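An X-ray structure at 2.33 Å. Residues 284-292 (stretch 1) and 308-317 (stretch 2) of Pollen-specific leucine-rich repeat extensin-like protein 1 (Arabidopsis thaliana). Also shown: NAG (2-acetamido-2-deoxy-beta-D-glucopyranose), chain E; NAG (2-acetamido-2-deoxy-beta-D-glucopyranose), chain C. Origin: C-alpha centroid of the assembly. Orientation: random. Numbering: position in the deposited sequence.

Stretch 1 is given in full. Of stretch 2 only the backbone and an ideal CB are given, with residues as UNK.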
ATOM      1  N   VAL A 284      13.496 -11.996  -4.504  1.00 21.55           N
ATOM      2  CA  VAL A 284      12.272 -12.196  -3.747  1.00 25.69           C
ATOM      3  C   VAL A 284      12.601 -12.888  -2.437  1.00 29.14           C
ATOM      4  O   VAL A 284      13.425 -13.810  -2.386  1.00 31.61           O
ATOM      5  CB  VAL A 284      11.221 -12.961  -4.565  1.00 28.99           C
ATOM      6  CG1 VAL A 284      11.487 -14.447  -4.602  1.00 27.13           C
ATOM      7  CG2 VAL A 284       9.823 -12.667  -3.993  1.00 27.73           C
ATOM      8  N   GLU A 285      12.026 -12.381  -1.353  1.00 27.40           N
ATOM      9  CA  GLU A 285      12.225 -12.958  -0.035  1.00 30.03           C
ATOM     10  C   GLU A 285      10.978 -13.644   0.486  1.00 31.73           C
ATOM     11  O   GLU A 285      11.058 -14.749   1.044  1.00 28.24           O
ATOM     12  CB  GLU A 285      12.672 -11.873   0.947  1.00 23.04           C
ATOM     13  CG  GLU A 285      14.096 -11.405   0.704  1.00 27.23           C
ATOM     14  CD  GLU A 285      14.418 -10.107   1.431  1.00 42.48           C
ATOM     15  OE1 GLU A 285      13.689  -9.754   2.387  1.00 42.13           O
ATOM     16  OE2 GLU A 285      15.384  -9.423   1.024  1.00 47.56           O
ATOM     17  N   GLN A 286       9.834 -13.005   0.282  1.00 23.01           N
ATOM     18  CA  GLN A 286       8.527 -13.502   0.683  1.00 27.42           C
ATOM     19  C   GLN A 286       7.725 -13.709  -0.587  1.00 26.28           C
ATOM     20  O   GLN A 286       7.580 -12.779  -1.388  1.00 36.84           O
ATOM     21  CB  GLN A 286       7.823 -12.507   1.615  1.00 29.07           C
ATOM     22  CG  GLN A 286       8.606 -12.142   2.873  1.00 27.54           C
ATOM     23  CD  GLN A 286       8.546 -13.231   3.935  1.00 29.87           C
ATOM     24  OE1 GLN A 286       7.528 -13.924   4.097  1.00 36.12           O
ATOM     25  NE2 GLN A 286       9.628 -13.381   4.669  1.00 29.74           N
ATOM     26  N   MET A 287       7.238 -14.924  -0.790  1.00 32.95           N
ATOM     27  CA  MET A 287       6.432 -15.248  -1.960  1.00 27.78           C
ATOM     28  C   MET A 287       5.297 -16.147  -1.494  1.00 26.48           C
ATOM     29  O   MET A 287       5.546 -17.210  -0.917  1.00 28.69           O
ATOM     30  CB  MET A 287       7.265 -15.924  -3.056  1.00 25.43           C
ATOM     31  CG  MET A 287       6.573 -15.872  -4.429  1.00 35.14           C
ATOM     32  SD  MET A 287       7.679 -16.008  -5.854  1.00 43.40           S
ATOM     33  CE  MET A 287       8.400 -17.610  -5.590  1.00 32.14           C
ATOM     34  N   ASP A 288       4.065 -15.705  -1.720  1.00 21.02           N
ATOM     35  CA  ASP A 288       2.863 -16.352  -1.196  1.00 27.98           C
ATOM     36  C   ASP A 288       1.873 -16.524  -2.339  1.00 32.19           C
ATOM     37  O   ASP A 288       1.342 -15.534  -2.854  1.00 29.01           O
ATOM     38  CB  ASP A 288       2.226 -15.519  -0.069  1.00 22.18           C
ATOM     39  CG  ASP A 288       1.063 -16.256   0.636  1.00 34.87           C
ATOM     40  OD1 ASP A 288       0.591 -17.295   0.142  1.00 37.99           O
ATOM     41  OD2 ASP A 288       0.612 -15.797   1.700  1.00 46.26           O
ATOM     42  N   PHE A 289       1.609 -17.769  -2.728  1.00 31.01           N
ATOM     43  CA  PHE A 289       0.562 -18.061  -3.702  1.00 24.02           C
ATOM     44  C   PHE A 289      -0.577 -18.851  -3.092  1.00 27.97           C
ATOM     45  O   PHE A 289      -1.394 -19.410  -3.839  1.00 30.19           O
ATOM     46  CB  PHE A 289       1.111 -18.838  -4.900  1.00 21.23           C
ATOM     47  CG  PHE A 289       2.144 -18.101  -5.689  1.00 23.71           C
ATOM     48  CD1 PHE A 289       1.843 -16.913  -6.303  1.00 37.20           C
ATOM     49  CD2 PHE A 289       3.400 -18.619  -5.846  1.00 33.81           C
ATOM     50  CE1 PHE A 289       2.790 -16.248  -7.038  1.00 37.52           C
ATOM     51  CE2 PHE A 289       4.345 -17.965  -6.592  1.00 36.67           C
ATOM     52  CZ  PHE A 289       4.047 -16.779  -7.174  1.00 36.96           C
ATOM     53  N   SER A 290      -0.643 -18.935  -1.761  1.00 17.59           N
ATOM     54  CA  SER A 290      -1.645 -19.789  -1.129  1.00 27.01           C
ATOM     55  C   SER A 290      -3.067 -19.389  -1.550  1.00 29.03           C
ATOM     56  O   SER A 290      -3.328 -18.261  -1.989  1.00 27.82           O
ATOM     57  CB  SER A 290      -1.504 -19.746   0.397  1.00 18.03           C
ATOM     58  OG  SER A 290      -1.982 -18.522   0.914  1.00 36.32           O
ATOM     59  N   TYR A 291      -3.985 -20.348  -1.428  1.00 29.28           N
ATOM     60  CA  TYR A 291      -5.426 -20.131  -1.609  1.00 25.99           C
ATOM     61  C   TYR A 291      -5.739 -19.624  -3.012  1.00 22.30           C
ATOM     62  O   TYR A 291      -6.297 -18.542  -3.212  1.00 28.35           O
ATOM     63  CB  TYR A 291      -5.977 -19.170  -0.561  1.00 28.58           C
ATOM     64  CG  TYR A 291      -6.013 -19.749   0.814  1.00 28.07           C
ATOM     65  CD1 TYR A 291      -7.079 -20.548   1.215  1.00 31.31           C
ATOM     66  CD2 TYR A 291      -4.988 -19.485   1.725  1.00 28.83           C
ATOM     67  CE1 TYR A 291      -7.116 -21.093   2.472  1.00 35.74           C
ATOM     68  CE2 TYR A 291      -5.013 -20.024   2.992  1.00 31.43           C
ATOM     69  CZ  TYR A 291      -6.082 -20.831   3.362  1.00 40.89           C
ATOM     70  OH  TYR A 291      -6.134 -21.371   4.629  1.00 52.52           O
ATOM     71  N   ASN A 292      -5.357 -20.431  -3.988  1.00 23.29           N
ATOM     72  CA  ASN A 292      -5.667 -20.159  -5.377  1.00 25.02           C
ATOM     73  C   ASN A 292      -6.111 -21.472  -6.003  1.00 30.34           C
ATOM     74  O   ASN A 292      -6.523 -22.402  -5.305  1.00 34.49           O
ATOM     75  CB  ASN A 292      -4.449 -19.502  -6.036  1.00 26.45           C
ATOM     76  CG  ASN A 292      -4.423 -18.010  -5.804  1.00 30.94           C
ATOM     77  OD1 ASN A 292      -5.303 -17.293  -6.274  1.00 37.23           O
ATOM     78  ND2 ASN A 292      -3.428 -17.536  -5.066  1.00 26.88           N
ATOM     79  N   UNK A 308      15.108 -16.196  -1.314  1.00 35.99           N
ATOM     80  CA  UNK A 308      13.774 -16.667  -0.969  1.00 39.96           C
ATOM     81  C   UNK A 308      13.809 -17.363   0.379  1.00 40.00           C
ATOM     82  O   UNK A 308      14.450 -18.402   0.520  1.00 47.62           O
ATOM     83  CB  UNK A 308      13.231 -17.608  -2.046  1.00 39.96           C
ATOM     84  N   UNK A 309      13.115 -16.815   1.374  1.00 34.92           N
ATOM     85  CA  UNK A 309      13.145 -17.409   2.701  1.00 27.30           C
ATOM     86  C   UNK A 309      11.796 -17.928   3.194  1.00 28.64           C
ATOM     87  O   UNK A 309      11.773 -18.726   4.135  1.00 29.47           O
ATOM     88  CB  UNK A 309      13.679 -16.379   3.698  1.00 27.30           C
ATOM     89  N   UNK A 310      10.687 -17.510   2.595  1.00 27.47           N
ATOM     90  CA  UNK A 310       9.348 -17.930   3.010  1.00 31.33           C
ATOM     91  C   UNK A 310       8.530 -18.090   1.734  1.00 33.26           C
ATOM     92  O   UNK A 310       8.239 -17.104   1.047  1.00 38.78           O
ATOM     93  CB  UNK A 310       8.705 -16.929   3.972  1.00 31.33           C
ATOM     94  N   UNK A 311       8.199 -19.330   1.386  1.00 30.46           N
ATOM     95  CA  UNK A 311       7.485 -19.629   0.148  1.00 27.22           C
ATOM     96  C   UNK A 311       6.281 -20.486   0.512  1.00 32.49           C
ATOM     97  O   UNK A 311       6.432 -21.661   0.856  1.00 35.93           O
ATOM     98  CB  UNK A 311       8.385 -20.334  -0.868  1.00 27.22           C
ATOM     99  N   UNK A 312       5.098 -19.882   0.442  1.00 28.76           N
ATOM    100  CA  UNK A 312       3.817 -20.468   0.836  1.00 29.21           C
ATOM    101  C   UNK A 312       3.012 -20.745  -0.430  1.00 31.34           C
ATOM    102  O   UNK A 312       2.689 -19.815  -1.172  1.00 27.07           O
ATOM    103  CB  UNK A 312       3.050 -19.547   1.786  1.00 29.21           C
ATOM    104  N   UNK A 313       2.701 -22.011  -0.690  1.00 37.42           N
ATOM    105  CA  UNK A 313       1.924 -22.362  -1.875  1.00 24.34           C
ATOM    106  C   UNK A 313       0.785 -23.304  -1.504  1.00 32.66           C
ATOM    107  O   UNK A 313       0.308 -24.086  -2.330  1.00 33.94           O
ATOM    108  CB  UNK A 313       2.820 -23.003  -2.937  1.00 24.34           C
ATOM    109  N   UNK A 314       0.327 -23.209  -0.260  1.00 28.95           N
ATOM    110  CA  UNK A 314      -0.681 -24.101   0.270  1.00 30.29           C
ATOM    111  C   UNK A 314      -2.056 -23.780  -0.328  1.00 31.42           C
ATOM    112  O   UNK A 314      -2.271 -22.720  -0.913  1.00 23.39           O
ATOM    113  CB  UNK A 314      -0.722 -24.005   1.796  1.00 30.29           C
ATOM    114  N   UNK A 315      -3.002 -24.709  -0.156  1.00 30.49           N
ATOM    115  CA  UNK A 315      -4.368 -24.563  -0.671  1.00 25.76           C
ATOM    116  C   UNK A 315      -4.365 -24.207  -2.153  1.00 28.41           C
ATOM    117  O   UNK A 315      -4.844 -23.142  -2.574  1.00 23.36           O
ATOM    118  CB  UNK A 315      -5.125 -23.494   0.120  1.00 25.76           C
ATOM    119  N   UNK A 316      -3.820 -25.135  -2.934  1.00 18.88           N
ATOM    120  CA  UNK A 316      -3.837 -25.077  -4.397  1.00 19.71           C
ATOM    121  C   UNK A 316      -4.089 -26.495  -4.903  1.00 27.68           C
ATOM    122  O   UNK A 316      -4.588 -27.363  -4.173  1.00 27.12           O
ATOM    123  CB  UNK A 316      -2.532 -24.508  -4.957  1.00 19.71           C
ATOM    124  N   UNK A 317      -3.751 -26.760  -6.161  1.00 30.08           N
ATOM    125  CA  UNK A 317      -3.835 -28.141  -6.661  1.00 33.47           C
ATOM    126  C   UNK A 317      -2.518 -28.583  -7.290  1.00 37.15           C
ATOM    127  O   UNK A 317      -2.501 -29.205  -8.360  1.00 42.50           O
ATOM    128  CB  UNK A 317      -4.967 -28.271  -7.682  1.00 33.47           C
TER
HETATM  129  C1  NAG E   1       5.435 -16.969   5.905  1.00 36.41           C
HETATM  130  C2  NAG E   1       5.313 -16.297   7.268  1.00 39.33           C
HETATM  131  C3  NAG E   1       3.954 -16.611   7.893  1.00 41.92           C
HETATM  132  C4  NAG E   1       2.841 -16.157   6.959  1.00 44.86           C
HETATM  133  C5  NAG E   1       2.994 -16.821   5.593  1.00 34.37           C
HETATM  134  C6  NAG E   1       2.056 -16.237   4.563  1.00 41.50           C
HETATM  135  C7  NAG E   1       7.558 -16.031   8.244  1.00 49.99           C
HETATM  136  C8  NAG E   1       8.551 -16.576   9.224  1.00 51.19           C
HETATM  137  N2  NAG E   1       6.395 -16.690   8.159  1.00 45.96           N
HETATM  138  O3  NAG E   1       3.831 -15.917   9.130  1.00 45.55           O
HETATM  139  O4  NAG E   1       1.556 -16.408   7.524  1.00 52.18           O
HETATM  140  O5  NAG E   1       4.319 -16.599   5.079  1.00 34.74           O
HETATM  141  O6  NAG E   1       2.476 -14.931   4.182  1.00 46.04           O
HETATM  142  O7  NAG E   1       7.804 -15.046   7.549  1.00 51.33           O
HETATM  143  C1  NAG C   2      -2.206 -17.161   8.021  1.00 86.41           C
HETATM  144  C2  NAG C   2      -1.013 -17.102   7.070  1.00 74.12           C
HETATM  145  C3  NAG C   2       0.215 -16.550   7.799  1.00 66.12           C
HETATM  146  C4  NAG C   2      -0.118 -15.235   8.496  1.00 66.57           C
HETATM  147  C5  NAG C   2      -1.394 -15.350   9.329  1.00 74.38           C
HETATM  148  C6  NAG C   2      -1.876 -14.022   9.864  1.00 72.61           C
HETATM  149  C7  NAG C   2      -0.937 -18.721   5.220  1.00 81.89           C
HETATM  150  C8  NAG C   2      -0.614 -20.132   4.820  1.00 88.26           C
HETATM  151  N2  NAG C   2      -0.735 -18.416   6.508  1.00 67.23           N
HETATM  152  O1  NAG C   2      -3.329 -17.643   7.358  1.00 98.51           O
HETATM  153  O4  NAG C   2       0.948 -14.892   9.370  1.00 70.55           O
HETATM  154  O5  NAG C   2      -2.464 -15.873   8.533  1.00 82.28           O
HETATM  155  O6  NAG C   2      -3.283 -14.032  10.075  1.00 74.50           O
HETATM  156  O7  NAG C   2      -1.363 -17.896   4.410  1.00 86.79           O

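Strands 286-288 and 310-312 run parallel, their axes 4° apart, and the flanking residues run alongside, so each position of the second stretch can be read against its neighbours in the first. At position 308 the CA-to-CB bond points sideways, with the ideal CB 3.8 Å from V284 O and V284 and M287 offering apolar surface; a branched or long aliphatic chain would suit. The residue is L308, whose CD1 lies 4.3 Å from V284 CG1 and 4.2 Å from M287 CB. Position 309 also points sideways, and many small or polar residues would fit. It is S309, whose backbone N donates to E285 O (2.9 Å).

At 310 the ideal CB sits only 3.2 Å from Q286 OE1, an acceptor that favours a short side chain with a donor. The nearby sugar of chain E, whose C1 awaits a link, argues for asparagine. N310 is that residue: ND2 is bonded to NAG C1 (1.5 Å) and still donates to Q286 OE1 (3.0 Å). Its main chain continues the ladder, M287 N donating to N310 O (3.0 Å).

Position 311 turns to the face that carries M287, where the methionine and the F289 ring leave room for a large apolar group, aliphatic or aromatic. F311 fills it. M287 CE lies over one face of its ring, 4.2 Å from F311 CE1, while F289 CD2 approaches the ring edge, 3.8 Å from the same atom.

Position 312 returns to the face of D288, its ideal CB 3.7 Å from D288 OD1; serine, threonine or another small residue would suit, and a hydroxyl two residues after the glycosylated asparagine completes the N-glycosylation sequon. In T312, CG2 packs 3.6 Å from S290 CB, and the backbone is held at both ends, T312 N donating to M287 O (3.0 Å) and F289 N to T312 O (2.8 Å).

Position 313 points away and is little constrained; it is F313. At 314 the CA-to-CB bond points sideways and the ideal CB lies 4.6 Å from S290 CB, so a small residue is plausible. S314 O accepts from Y291 N (3.0 Å).

Position 315 has positive phi and psi (52/62), a conformation asparagine and glycine adopt readily, but its CA-to-CB bond points toward stretch 1, with CB over the face of the Y291 ring, which invites an aromatic. Y315 forms an offset stack with Y291, centroids 4.3 Å apart and planes at 7°.

At 316, F289 O invites a donor, so asparagine or glutamine would serve; N316 ND2 reaches it at 3.0 Å. Position 317 is permissive; it is F317.

Stretch 2, residues 308-317: LSNFTFSYNF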
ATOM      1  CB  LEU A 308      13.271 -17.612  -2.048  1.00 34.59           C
ATOM      2  CG  LEU A 308      11.956 -18.288  -1.664  1.00 39.74           C
ATOM      3  CD1 LEU A 308      10.849 -17.243  -1.398  1.00 31.44           C
ATOM      4  CD2 LEU A 308      11.560 -19.261  -2.755  1.00 43.91           C
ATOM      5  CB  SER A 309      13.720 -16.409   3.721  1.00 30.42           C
ATOM      6  OG  SER A 309      12.804 -15.387   4.055  1.00 40.75           O
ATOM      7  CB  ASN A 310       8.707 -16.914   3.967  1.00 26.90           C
ATOM      8  CG  ASN A 310       7.476 -17.463   4.672  1.00 30.60           C
ATOM      9  OD1 ASN A 310       7.275 -18.672   4.733  1.00 38.46           O
ATOM     10  ND2 ASN A 310       6.652 -16.579   5.212  1.00 37.93           N
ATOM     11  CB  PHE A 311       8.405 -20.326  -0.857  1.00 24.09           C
ATOM     12  CG  PHE A 311       7.731 -20.740  -2.159  1.00 31.57           C
ATOM     13  CD1 PHE A 311       6.581 -20.111  -2.611  1.00 30.67           C
ATOM     14  CD2 PHE A 311       8.277 -21.759  -2.936  1.00 25.32           C
ATOM     15  CE1 PHE A 311       5.975 -20.498  -3.803  1.00 32.02           C
ATOM     16  CE2 PHE A 311       7.683 -22.146  -4.127  1.00 30.47           C
ATOM     17  CZ  PHE A 311       6.530 -21.520  -4.561  1.00 35.79           C
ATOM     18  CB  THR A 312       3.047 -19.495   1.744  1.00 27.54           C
ATOM     19  OG1 THR A 312       3.818 -19.202   2.919  1.00 35.26           O
ATOM     20  CG2 THR A 312       1.662 -20.031   2.127  1.00 23.52           C
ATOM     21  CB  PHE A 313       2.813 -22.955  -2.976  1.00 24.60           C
ATOM     22  CG  PHE A 313       3.767 -24.039  -2.503  1.00 30.56           C
ATOM     23  CD1 PHE A 313       4.927 -23.723  -1.804  1.00 27.21           C
ATOM     24  CD2 PHE A 313       3.518 -25.372  -2.806  1.00 29.49           C
ATOM     25  CE1 PHE A 313       5.809 -24.721  -1.383  1.00 35.91           C
ATOM     26  CE2 PHE A 313       4.393 -26.382  -2.409  1.00 27.46           C
ATOM     27  CZ  PHE A 313       5.538 -26.061  -1.691  1.00 38.69           C
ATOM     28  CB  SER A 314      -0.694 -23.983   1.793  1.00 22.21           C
ATOM     29  OG  SER A 314      -1.181 -22.721   2.148  1.00 30.64           O
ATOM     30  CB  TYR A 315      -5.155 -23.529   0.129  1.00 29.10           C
ATOM     31  CG  TYR A 315      -5.311 -23.980   1.527  1.00 35.52           C
ATOM     32  CD1 TYR A 315      -6.355 -24.829   1.883  1.00 32.75           C
ATOM     33  CD2 TYR A 315      -4.386 -23.616   2.499  1.00 38.51           C
ATOM     34  CE1 TYR A 315      -6.489 -25.285   3.176  1.00 32.94           C
ATOM     35  CE2 TYR A 315      -4.516 -24.070   3.800  1.00 31.90           C
ATOM     36  CZ  TYR A 315      -5.567 -24.904   4.126  1.00 35.10           C
ATOM     37  OH  TYR A 315      -5.703 -25.357   5.409  1.00 46.80           O
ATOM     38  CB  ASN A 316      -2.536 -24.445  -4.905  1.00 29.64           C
ATOM     39  CG  ASN A 316      -2.545 -22.925  -4.735  1.00 35.97           C
ATOM     40  OD1 ASN A 316      -3.316 -22.237  -5.396  1.00 29.88           O
ATOM     41  ND2 ASN A 316      -1.728 -22.409  -3.813  1.00 25.90           N
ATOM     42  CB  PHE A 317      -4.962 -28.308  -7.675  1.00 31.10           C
ATOM     43  CG  PHE A 317      -6.311 -27.893  -7.169  1.00 31.80           C
ATOM     44  CD1 PHE A 317      -7.188 -28.826  -6.667  1.00 28.87           C
ATOM     45  CD2 PHE A 317      -6.700 -26.566  -7.213  1.00 31.19           C
ATOM     46  CE1 PHE A 317      -8.427 -28.459  -6.208  1.00 32.31           C
ATOM     47  CE2 PHE A 317      -7.945 -26.189  -6.762  1.00 34.96           C
ATOM     48  CZ  PHE A 317      -8.812 -27.148  -6.253  1.00 33.07           C
TER
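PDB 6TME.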